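Local coordinates for protein transcriptional activator, putative (Pyrococcus furiosus, PDB 1RTW) that is of unknown function but, although named a putative transcriptional activator, belongs to the TENA/THI-4/PQQC family of all-helical proteins and assembles from four chains, at residues E34-E37 against K38-N42; Y44-V47 against K48-R52; E84-A87 against Q88-I92; K144-S147 against P148-F152. All coordinates share one frame; numbering follows the deposited sequence.

In the fold
Interactions 1 and 2 follow one another on helix 33-60, whereas interaction 3 finishes helix 66-89 and interaction 4 starts helix 150-157. Interaction 2 is the most buried, with its centre about 10 Å from that of the chain; it joins aromatic packing to an asparagine bond and reaches a second subunit through charged ends. Interaction 1, farther out, pairs aromatic rings with aliphatic carbons. At the periphery, interactions 3 and 4 manage helix ends with backbone and side-chain polar groups. Phe36, Leu90, Tyr149 and Phe152 bring interactions 1, 3 and 4 together, Lys86 links 84-92 to Pro148, and Tyr44 meets Glu84 between interactions 2 and 3.

Interaction 1. Residues E34-E37 against K38-N42; sequences ENFE and KWLVN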
loop_
_atom_site.group_PDB
_atom_site.type_symbol
_atom_site.label_atom_id
_atom_site.label_comp_id
_atom_site.label_asym_id
_atom_site.label_seq_id
_atom_site.Cartn_x
_atom_site.Cartn_y
_atom_site.Cartn_z
ATOM N N GLU B 34 -10.751 -13.661 34.725
ATOM C CA GLU B 34 -11.539 -13.209 33.576
ATOM C C GLU B 34 -11.001 -11.951 32.915
ATOM O O GLU B 34 -11.076 -11.806 31.695
ATOM C CB GLU B 34 -12.994 -12.954 33.987
ATOM C CG GLU B 34 -13.743 -14.172 34.518
ATOM C CD GLU B 34 -13.193 -14.678 35.840
ATOM O OE1 GLU B 34 -13.160 -13.896 36.817
ATOM O OE2 GLU B 34 -12.779 -15.856 35.895
ATOM N N ASN B 35 -10.497 -11.030 33.729
ATOM C CA ASN B 35 -9.961 -9.776 33.223
ATOM C C ASN B 35 -8.649 -9.995 32.477
ATOM O O ASN B 35 -8.418 -9.391 31.430
ATOM C CB ASN B 35 -9.802 -8.773 34.364
ATOM C CG ASN B 35 -11.129 -8.453 35.042
ATOM O OD1 ASN B 35 -11.211 -8.369 36.265
ATOM N ND2 ASN B 35 -12.179 -8.290 34.245
ATOM N N PHE B 36 -7.809 -10.887 32.997
ATOM C CA PHE B 36 -6.546 -11.192 32.348
ATOM C C PHE B 36 -6.795 -11.924 31.031
ATOM O O PHE B 36 -6.113 -11.665 30.035
ATOM C CB PHE B 36 -5.642 -12.054 33.239
ATOM C CG PHE B 36 -4.365 -12.456 32.573
ATOM C CD1 PHE B 36 -3.295 -11.564 32.500
ATOM C CD2 PHE B 36 -4.256 -13.692 31.940
ATOM C CE1 PHE B 36 -2.144 -11.894 31.801
ATOM C CE2 PHE B 36 -3.104 -14.031 31.235
ATOM C CZ PHE B 36 -2.048 -13.126 31.165
ATOM N N GLU B 37 -7.759 -12.841 31.029
ATOM C CA GLU B 37 -8.070 -13.599 29.824
ATOM C C GLU B 37 -8.515 -12.688 28.689
ATOM O O GLU B 37 -8.061 -12.837 27.554
ATOM C CB GLU B 37 -9.131 -14.663 30.099
ATOM C CG GLU B 37 -9.557 -15.425 28.849
ATOM C CD GLU B 37 -10.363 -16.698 29.138
ATOM O OE1 GLU B 37 -10.153 -17.336 30.198
ATOM O OE2 GLU B 37 -11.187 -17.076 28.277
ATOM N N LYS B 38 -9.390 -11.741 29.002
ATOM C CA LYS B 38 -9.888 -10.805 28.006
ATOM C C LYS B 38 -8.737 -9.957 27.456
ATOM O O LYS B 38 -8.658 -9.718 26.253
ATOM C CB LYS B 38 -10.987 -9.919 28.608
ATOM C CG LYS B 38 -11.702 -9.045 27.594
ATOM C CD LYS B 38 -13.045 -8.584 28.117
ATOM C CE LYS B 38 -14.023 -9.744 28.240
ATOM N NZ LYS B 38 -14.296 -10.363 26.907
ATOM N N TRP B 39 -7.833 -9.526 28.332
ATOM C CA TRP B 39 -6.693 -8.737 27.891
ATOM C C TRP B 39 -5.801 -9.570 26.978
ATOM O O TRP B 39 -5.321 -9.079 25.966
ATOM C CB TRP B 39 -5.863 -8.216 29.074
ATOM C CG TRP B 39 -4.540 -7.637 28.618
ATOM C CD1 TRP B 39 -4.323 -6.388 28.108
ATOM C CD2 TRP B 39 -3.283 -8.329 28.531
ATOM N NE1 TRP B 39 -3.019 -6.263 27.698
ATOM C CE2 TRP B 39 -2.359 -7.438 27.944
ATOM C CE3 TRP B 39 -2.854 -9.616 28.885
ATOM C CZ2 TRP B 39 -1.021 -7.798 27.698
ATOM C CZ3 TRP B 39 -1.522 -9.973 28.639
ATOM C CH2 TRP B 39 -0.623 -9.065 28.053
ATOM N N LEU B 40 -5.597 -10.832 27.350
ATOM C CA LEU B 40 -4.758 -11.760 26.602
ATOM C C LEU B 40 -5.248 -11.961 25.168
ATOM O O LEU B 40 -4.492 -11.766 24.219
ATOM C CB LEU B 40 -4.705 -13.107 27.327
ATOM C CG LEU B 40 -3.651 -14.112 26.878
ATOM C CD1 LEU B 40 -2.301 -13.719 27.442
ATOM C CD2 LEU B 40 -4.027 -15.491 27.349
ATOM N N VAL B 41 -6.514 -12.341 25.019
ATOM C CA VAL B 41 -7.125 -12.567 23.706
ATOM C C VAL B 41 -7.000 -11.334 22.809
ATOM O O VAL B 41 -6.674 -11.439 21.630
ATOM C CB VAL B 41 -8.627 -12.926 23.859
ATOM C CG1 VAL B 41 -9.310 -12.984 22.521
ATOM C CG2 VAL B 41 -8.783 -14.276 24.579
ATOM N N ASN B 42 -7.228 -10.161 23.383
ATOM C CA ASN B 42 -7.155 -8.931 22.616
ATOM C C ASN B 42 -5.746 -8.438 22.337
ATOM O O ASN B 42 -5.473 -7.904 21.262
ATOM C CB ASN B 42 -7.996 -7.846 23.274
ATOM C CG ASN B 42 -9.469 -8.086 23.096
ATOM O OD1 ASN B 42 -10.077 -7.621 22.131
ATOM N ND2 ASN B 42 -10.057 -8.828 24.019
#
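The rings of Phe36 and Trp39 lean on each other along one side of the helix, neither stacked nor edge to face: the phenyl and the six-membered indole ring have centroids 5.6 Å apart and planes inclined at 44°. Phe36 CE1 sits against the CE3-CZ3 side of the indole, 3.8 Å from Trp39 CZ3. Leu40 comes to the neighbouring part of the phenyl ring, its CD1 branch 3.8 Å from Phe36 CZ, again at a slant. Elsewhere, Tyr149 stacks on Phe36, while Trp39 meets the ring of Phe22 and gives its NE1 hydrogen to Tyr132. Both aromatic side chains have CG anti to the backbone N (177° in Phe36, 169° in Trp39), which sends them off the same side of the helix to meet obliquely. On the backbone, Val41 N bonds to Glu37 O at 3.0 Å. At the next residue, Lys38 O is gripped twice by Asn42, through its backbone N and, at 2.8 Å, through ND2; the two donors arrive from opposite faces of the carbonyl, and OD1 turns to Asp99 N. Such i to i+3 and i to i+4 packing is that of an amphipathic helix in an all-helical fold, here the start of helix 33-60.

Interaction 2. Residues Y44-V47 against K48-R52; sequences YYFV and KNALR
Asn49 packs tightly against Tyr45, its ND2 lying 3.4 Å above the phenol plane and over the ring centre, with amide and ring planes 66° apart. The same nitrogen donates to Tyr45 O at 2.9 Å, approaching from above the carbonyl plane along a bent path (134° at the hydrogen). Asn49 N reaches that oxygen from the other face, so one residue supplies both donors. With CG beside its own backbone N (chi1 -71°), the amide folds back over the preceding turn, and OD1 accepts from Arg52 NH1 at 3.0 Å. Deeper in the bundle, Phe46 CE2 lies 4.0 Å from Ala50 CB, and Ala50 N forms a short bond of 2.7 Å to Phe46 O. The looser side is that of Tyr44 and Lys48: Lys48 CE passes 3.9 Å from Tyr44 CE2 at a slant, and a water donates to Tyr44 OH while accepting only weakly from Lys48 NZ. Their stronger partners are Glu84 for Tyr44 and, for Lys48, Asp63 of the second subunit, which also pairs with Arg52. In this helical bundle one side of helix 33-60 carries Lys48 and Arg52 to the subunit interface, while on another Ala50 lies near a bound phosphate ion that may mark a pocket.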
loop_
_atom_site.group_PDB
_atom_site.type_symbol
_atom_site.label_atom_id
_atom_site.label_comp_id
_atom_site.label_asym_id
_atom_site.label_seq_id
_atom_site.Cartn_x
_atom_site.Cartn_y
_atom_site.Cartn_z
ATOM N N TYR B 44 -3.176 -10.349 22.024
ATOM C CA TYR B 44 -2.603 -11.323 21.103
ATOM C C TYR B 44 -2.939 -10.887 19.679
ATOM O O TYR B 44 -2.107 -10.980 18.773
ATOM C CB TYR B 44 -3.181 -12.707 21.384
ATOM C CG TYR B 44 -2.689 -13.776 20.451
ATOM C CD1 TYR B 44 -1.353 -14.162 20.451
ATOM C CD2 TYR B 44 -3.567 -14.431 19.595
ATOM C CE1 TYR B 44 -0.902 -15.186 19.628
ATOM C CE2 TYR B 44 -3.131 -15.458 18.764
ATOM C CZ TYR B 44 -1.797 -15.829 18.791
ATOM O OH TYR B 44 -1.372 -16.854 17.989
ATOM N N TYR B 45 -4.169 -10.407 19.501
ATOM C CA TYR B 45 -4.635 -9.911 18.220
ATOM C C TYR B 45 -3.842 -8.651 17.867
ATOM O O TYR B 45 -3.428 -8.465 16.724
ATOM C CB TYR B 45 -6.115 -9.559 18.304
ATOM C CG TYR B 45 -6.662 -8.896 17.067
ATOM C CD1 TYR B 45 -6.914 -7.520 17.037
ATOM C CD2 TYR B 45 -6.972 -9.647 15.946
ATOM C CE1 TYR B 45 -7.475 -6.915 15.906
ATOM C CE2 TYR B 45 -7.533 -9.058 14.812
ATOM C CZ TYR B 45 -7.780 -7.695 14.797
ATOM O OH TYR B 45 -8.327 -7.142 13.660
ATOM N N PHE B 46 -3.605 -7.804 18.860
ATOM C CA PHE B 46 -2.856 -6.581 18.622
ATOM C C PHE B 46 -1.415 -6.881 18.206
ATOM O O PHE B 46 -0.903 -6.281 17.276
ATOM C CB PHE B 46 -2.860 -5.680 19.870
ATOM C CG PHE B 46 -2.095 -4.393 19.686
ATOM C CD1 PHE B 46 -2.673 -3.313 19.018
ATOM C CD2 PHE B 46 -0.769 -4.292 20.090
ATOM C CE1 PHE B 46 -1.931 -2.156 18.748
ATOM C CE2 PHE B 46 -0.014 -3.132 19.822
ATOM C CZ PHE B 46 -0.598 -2.068 19.148
ATOM N N VAL B 47 -0.772 -7.821 18.894
ATOM C CA VAL B 47 0.623 -8.167 18.604
ATOM C C VAL B 47 0.796 -8.661 17.173
ATOM O O VAL B 47 1.722 -8.245 16.474
ATOM C CB VAL B 47 1.158 -9.211 19.614
ATOM C CG1 VAL B 47 2.513 -9.732 19.175
ATOM C CG2 VAL B 47 1.249 -8.593 21.017
ATOM N N LYS B 48 -0.113 -9.532 16.739
ATOM C CA LYS B 48 -0.069 -10.072 15.385
ATOM C C LYS B 48 -0.091 -8.940 14.365
ATOM O O LYS B 48 0.699 -8.921 13.421
ATOM C CB LYS B 48 -1.262 -11.008 15.119
ATOM C CG LYS B 48 -1.120 -12.410 15.706
ATOM C CD LYS B 48 -2.254 -13.341 15.284
ATOM C CE LYS B 48 -3.595 -12.884 15.847
ATOM N NZ LYS B 48 -4.699 -13.825 15.501
ATOM N N ASN B 49 -0.978 -7.979 14.584
ATOM C CA ASN B 49 -1.115 -6.867 13.660
ATOM C C ASN B 49 -0.047 -5.821 13.823
ATOM O O ASN B 49 0.243 -5.075 12.894
ATOM C CB ASN B 49 -2.502 -6.274 13.774
ATOM C CG ASN B 49 -3.545 -7.191 13.202
ATOM O OD1 ASN B 49 -3.573 -7.422 11.991
ATOM N ND2 ASN B 49 -4.388 -7.750 14.064
ATOM N N ALA B 50 0.556 -5.786 15.002
ATOM C CA ALA B 50 1.628 -4.845 15.269
ATOM C C ALA B 50 2.845 -5.305 14.439
ATOM O O ALA B 50 3.659 -4.498 13.984
ATOM C CB ALA B 50 1.938 -4.830 16.756
ATOM N N LEU B 51 2.929 -6.611 14.216
ATOM C CA LEU B 51 3.984 -7.211 13.418
ATOM C C LEU B 51 3.803 -6.769 11.958
ATOM O O LEU B 51 4.765 -6.414 11.289
ATOM C CB LEU B 51 3.882 -8.733 13.515
ATOM C CG LEU B 51 4.972 -9.556 14.203
ATOM C CD1 LEU B 51 5.736 -8.750 15.196
ATOM C CD2 LEU B 51 4.328 -10.765 14.848
ATOM N N ARG B 52 2.563 -6.826 11.479
ATOM C CA ARG B 52 2.211 -6.414 10.124
ATOM C C ARG B 52 2.513 -4.926 9.952
ATOM O O ARG B 52 2.964 -4.490 8.897
ATOM C CB ARG B 52 0.716 -6.657 9.870
ATOM C CG ARG B 52 0.314 -8.111 9.813
ATOM C CD ARG B 52 -1.070 -8.289 9.220
ATOM N NE ARG B 52 -1.367 -9.699 8.968
ATOM C CZ ARG B 52 -2.047 -10.475 9.807
ATOM N NH1 ARG B 52 -2.500 -9.968 10.945
ATOM N NH2 ARG B 52 -2.275 -11.754 9.523
HETATM O O HOH W 1 -3.223 -16.819 15.468
#

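Interaction 3. Residues E84-A87 against Q88-I92; sequences EKKA and QELGI
Ala87 meets the chain that turns back after the helix: its CB lies 3.9 Å from Ile92 CG2, and its carbonyl oxygen accepts from Ile92 N at 2.9 Å, in the carbonyl plane. Together with Gly91 N to Gln88 O, this bond closes a Schellman motif, with Gly91 at positive phi (54°) as the first residue to leave helical geometry. Ile92 is thereby returned to the last turn and also packs on Leu40 and Val41 of helix 33-60. Lys86 carries the second part of the contact. Its chain bends at chi2 (63°), bringing CE to 4.1 Å from Leu90 CD1, while Leu90 N bonds to Lys86 O. The lysine ammonium group bonds to Pro148 O, and Glu151 forms weak, long ion pairs with both Lys85 and Lys86. Glu89, the third, extends alongside the preceding turn and sets OE1 3.2 Å from Lys85 CE; the salt bridge from that oxygen to Lys85 NZ is long, at 4.0 Å. Two carboxylates, Glu89 and Glu151, near the two ammonium groups may ease the gathering of lysine charge, but at these lengths the helix end is probably held more by its backbone bonds and apolar contacts.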
loop_
_atom_site.group_PDB
_atom_site.type_symbol
_atom_site.label_atom_id
_atom_site.label_comp_id
_atom_site.label_asym_id
_atom_site.label_seq_id
_atom_site.Cartn_x
_atom_site.Cartn_y
_atom_site.Cartn_z
ATOM N N GLU B 84 0.897 -17.777 23.115
ATOM C CA GLU B 84 0.420 -19.129 22.852
ATOM C C GLU B 84 0.725 -20.132 23.962
ATOM O O GLU B 84 -0.113 -20.975 24.274
ATOM C CB GLU B 84 0.974 -19.620 21.517
ATOM C CG GLU B 84 0.406 -18.864 20.327
ATOM C CD GLU B 84 1.346 -18.813 19.134
ATOM O OE1 GLU B 84 2.450 -19.409 19.187
ATOM O OE2 GLU B 84 0.978 -18.159 18.138
ATOM N N LYS B 85 1.917 -20.035 24.549
ATOM C CA LYS B 85 2.326 -20.930 25.633
ATOM C C LYS B 85 1.363 -20.688 26.791
ATOM O O LYS B 85 0.592 -21.575 27.172
ATOM C CB LYS B 85 3.760 -20.613 26.087
ATOM C CG LYS B 85 4.531 -21.810 26.648
ATOM C CD LYS B 85 5.683 -21.370 27.544
ATOM C CE LYS B 85 5.150 -20.793 28.852
ATOM N NZ LYS B 85 6.175 -20.080 29.667
ATOM N N LYS B 86 1.351 -19.446 27.268
ATOM C CA LYS B 86 0.501 -19.029 28.373
ATOM C C LYS B 86 -0.950 -19.459 28.180
ATOM O O LYS B 86 -1.617 -19.858 29.130
ATOM C CB LYS B 86 0.576 -17.512 28.536
ATOM C CG LYS B 86 0.001 -17.014 29.833
ATOM C CD LYS B 86 0.797 -17.577 30.990
ATOM C CE LYS B 86 0.216 -17.166 32.328
ATOM N NZ LYS B 86 0.968 -17.804 33.441
ATOM N N ALA B 87 -1.426 -19.409 26.942
ATOM C CA ALA B 87 -2.797 -19.796 26.648
ATOM C C ALA B 87 -3.037 -21.307 26.782
ATOM O O ALA B 87 -4.142 -21.738 27.113
ATOM C CB ALA B 87 -3.189 -19.312 25.278
ATOM N N GLN B 88 -2.016 -22.101 26.476
ATOM C CA GLN B 88 -2.100 -23.555 26.603
ATOM C C GLN B 88 -2.195 -23.949 28.081
ATOM O O GLN B 88 -3.031 -24.769 28.476
ATOM C CB GLN B 88 -0.853 -24.205 26.007
ATOM C CG GLN B 88 -1.047 -24.781 24.623
ATOM C CD GLN B 88 -2.101 -25.885 24.577
ATOM O OE1 GLN B 88 -2.190 -26.729 25.476
ATOM N NE2 GLN B 88 -2.899 -25.890 23.514
ATOM N N GLU B 89 -1.302 -23.367 28.874
ATOM C CA GLU B 89 -1.216 -23.602 30.310
ATOM C C GLU B 89 -2.497 -23.212 31.030
ATOM O O GLU B 89 -2.867 -23.836 32.024
ATOM C CB GLU B 89 -0.035 -22.821 30.886
ATOM C CG GLU B 89 1.279 -23.116 30.169
ATOM C CD GLU B 89 2.460 -22.338 30.724
ATOM O OE1 GLU B 89 3.582 -22.890 30.716
ATOM O OE2 GLU B 89 2.276 -21.180 31.158
ATOM N N LEU B 90 -3.180 -22.200 30.508
ATOM C CA LEU B 90 -4.425 -21.725 31.090
ATOM C C LEU B 90 -5.663 -22.326 30.422
ATOM O O LEU B 90 -6.789 -21.981 30.782
ATOM C CB LEU B 90 -4.486 -20.198 31.014
ATOM C CG LEU B 90 -4.057 -19.342 32.209
ATOM C CD1 LEU B 90 -2.803 -19.879 32.864
ATOM C CD2 LEU B 90 -3.861 -17.906 31.743
ATOM N N GLY B 91 -5.455 -23.213 29.448
ATOM C CA GLY B 91 -6.567 -23.838 28.741
ATOM C C GLY B 91 -7.527 -22.810 28.168
ATOM O O GLY B 91 -8.749 -22.997 28.159
ATOM N N ILE B 92 -6.954 -21.712 27.687
ATOM C CA ILE B 92 -7.718 -20.609 27.130
ATOM C C ILE B 92 -7.581 -20.527 25.608
ATOM O O ILE B 92 -6.540 -20.857 25.043
ATOM C CB ILE B 92 -7.318 -19.282 27.853
ATOM C CG1 ILE B 92 -7.774 -18.045 27.073
ATOM C CG2 ILE B 92 -5.822 -19.264 28.142
ATOM C CD1 ILE B 92 -6.729 -17.476 26.130
#

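Interaction 4. Residues K144-S147 against P148-F152; sequences KERS and PYQEF
Arg146 and Gln150 lie flat against each other, guanidinium over amide, with planes 17° apart, although their chains run at about a right angle. The glutamine leaves its backbone with CG anti to the N (chi1 -167°), and its CB sits 3.5 Å from Ser147 O. The next carbon, CG, comes under Arg146 NE at 3.6 Å and equally near NH2. A bend at chi2 then carries CD across the guanidinium face, 3.5 Å from the plane and over its centre. At the tip the amide divides: OE1 lies 3.5 Å from Ser147 N, while NE2 lies near Arg146 CZ and gives its hydrogen bond to Asn154, one turn farther along. This stack lies beside a type I beta turn from Ser147 to Gln150, which leads into helix 150-157 with Tyr149 at the N-cap position. Within the turn, Gln150 N bonds only weakly to Ser147 O. The firmer link comes from the serine side chain, whose OG accepts from Tyr149 N, two residues on, at 2.8 Å and 160°, which makes an ST turn. That oxygen also touches Tyr149 CD2 at 3.6 Å. Pro148 CB rests over one face of the tyrosine ring, and Met26 of helix 21-28 packs against the same side chain.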
loop_
_atom_site.group_PDB
_atom_site.type_symbol
_atom_site.label_atom_id
_atom_site.label_comp_id
_atom_site.label_asym_id
_atom_site.label_seq_id
_atom_site.Cartn_x
_atom_site.Cartn_y
_atom_site.Cartn_z
ATOM N N LYS B 144 4.047 -6.594 44.647
ATOM C CA LYS B 144 4.118 -7.004 46.053
ATOM C C LYS B 144 4.814 -8.353 46.131
ATOM O O LYS B 144 5.835 -8.499 46.806
ATOM C CB LYS B 144 2.728 -7.133 46.678
ATOM C CG LYS B 144 1.914 -5.857 46.728
ATOM C CD LYS B 144 0.760 -6.004 47.711
ATOM C CE LYS B 144 -0.078 -7.245 47.417
ATOM N NZ LYS B 144 -1.141 -7.472 48.437
ATOM N N GLU B 145 4.249 -9.338 45.439
ATOM C CA GLU B 145 4.822 -10.676 45.398
ATOM C C GLU B 145 4.893 -11.122 43.954
ATOM O O GLU B 145 4.540 -10.374 43.046
ATOM C CB GLU B 145 4.014 -11.681 46.227
ATOM C CG GLU B 145 2.588 -11.922 45.759
ATOM C CD GLU B 145 1.613 -10.911 46.326
ATOM O OE1 GLU B 145 1.274 -11.022 47.525
ATOM O OE2 GLU B 145 1.183 -10.008 45.574
ATOM N N ARG B 146 5.320 -12.358 43.752
ATOM C CA ARG B 146 5.480 -12.913 42.423
ATOM C C ARG B 146 4.140 -13.186 41.756
ATOM O O ARG B 146 3.270 -13.826 42.343
ATOM C CB ARG B 146 6.295 -14.196 42.527
ATOM C CG ARG B 146 7.193 -14.460 41.352
ATOM C CD ARG B 146 8.373 -13.512 41.278
ATOM N NE ARG B 146 9.186 -13.842 40.112
ATOM C CZ ARG B 146 10.239 -13.148 39.688
ATOM N NH1 ARG B 146 10.635 -12.059 40.335
ATOM N NH2 ARG B 146 10.889 -13.541 38.598
ATOM N N SER B 147 4.005 -12.710 40.520
ATOM C CA SER B 147 2.786 -12.851 39.730
ATOM C C SER B 147 2.705 -14.123 38.893
ATOM O O SER B 147 3.725 -14.694 38.515
ATOM C CB SER B 147 2.640 -11.639 38.801
ATOM O OG SER B 147 1.700 -11.886 37.771
ATOM N N PRO B 148 1.473 -14.593 38.621
ATOM C CA PRO B 148 1.230 -15.791 37.817
ATOM C C PRO B 148 1.499 -15.433 36.355
ATOM O O PRO B 148 1.497 -16.294 35.475
ATOM C CB PRO B 148 -0.270 -16.040 38.016
ATOM C CG PRO B 148 -0.601 -15.347 39.291
ATOM C CD PRO B 148 0.209 -14.098 39.197
ATOM N N TYR B 149 1.689 -14.142 36.101
ATOM C CA TYR B 149 1.939 -13.645 34.751
ATOM C C TYR B 149 3.300 -12.978 34.690
ATOM O O TYR B 149 3.508 -12.033 33.926
ATOM C CB TYR B 149 0.855 -12.637 34.361
ATOM C CG TYR B 149 -0.523 -13.076 34.774
ATOM C CD1 TYR B 149 -1.109 -14.211 34.213
ATOM C CD2 TYR B 149 -1.229 -12.386 35.756
ATOM C CE1 TYR B 149 -2.361 -14.650 34.624
ATOM C CE2 TYR B 149 -2.487 -12.819 36.173
ATOM C CZ TYR B 149 -3.042 -13.953 35.600
ATOM O OH TYR B 149 -4.265 -14.410 36.016
ATOM N N GLN B 150 4.233 -13.501 35.479
ATOM C CA GLN B 150 5.586 -12.969 35.539
ATOM C C GLN B 150 6.273 -12.923 34.169
ATOM O O GLN B 150 7.032 -11.992 33.884
ATOM C CB GLN B 150 6.415 -13.790 36.527
ATOM C CG GLN B 150 7.730 -13.154 36.905
ATOM C CD GLN B 150 7.554 -11.835 37.608
ATOM O OE1 GLN B 150 6.677 -11.685 38.462
ATOM N NE2 GLN B 150 8.394 -10.868 37.266
ATOM N N GLU B 151 5.979 -13.904 33.318
ATOM C CA GLU B 151 6.572 -13.972 31.979
ATOM C C GLU B 151 6.388 -12.653 31.228
ATOM O O GLU B 151 7.353 -12.092 30.702
ATOM C CB GLU B 151 5.953 -15.112 31.161
ATOM C CG GLU B 151 5.894 -16.458 31.874
ATOM C CD GLU B 151 4.477 -16.850 32.272
ATOM O OE1 GLU B 151 3.843 -16.104 33.056
ATOM O OE2 GLU B 151 4.001 -17.908 31.792
ATOM N N PHE B 152 5.148 -12.165 31.198
ATOM C CA PHE B 152 4.806 -10.909 30.524
ATOM C C PHE B 152 5.433 -9.693 31.187
ATOM O O PHE B 152 5.916 -8.789 30.503
ATOM C CB PHE B 152 3.290 -10.722 30.474
ATOM C CG PHE B 152 2.588 -11.798 29.724
ATOM C CD1 PHE B 152 2.318 -11.651 28.376
ATOM C CD2 PHE B 152 2.235 -12.979 30.355
ATOM C CE1 PHE B 152 1.711 -12.666 27.664
ATOM C CE2 PHE B 152 1.627 -14.001 29.658
ATOM C CZ PHE B 152 1.363 -13.849 28.305
#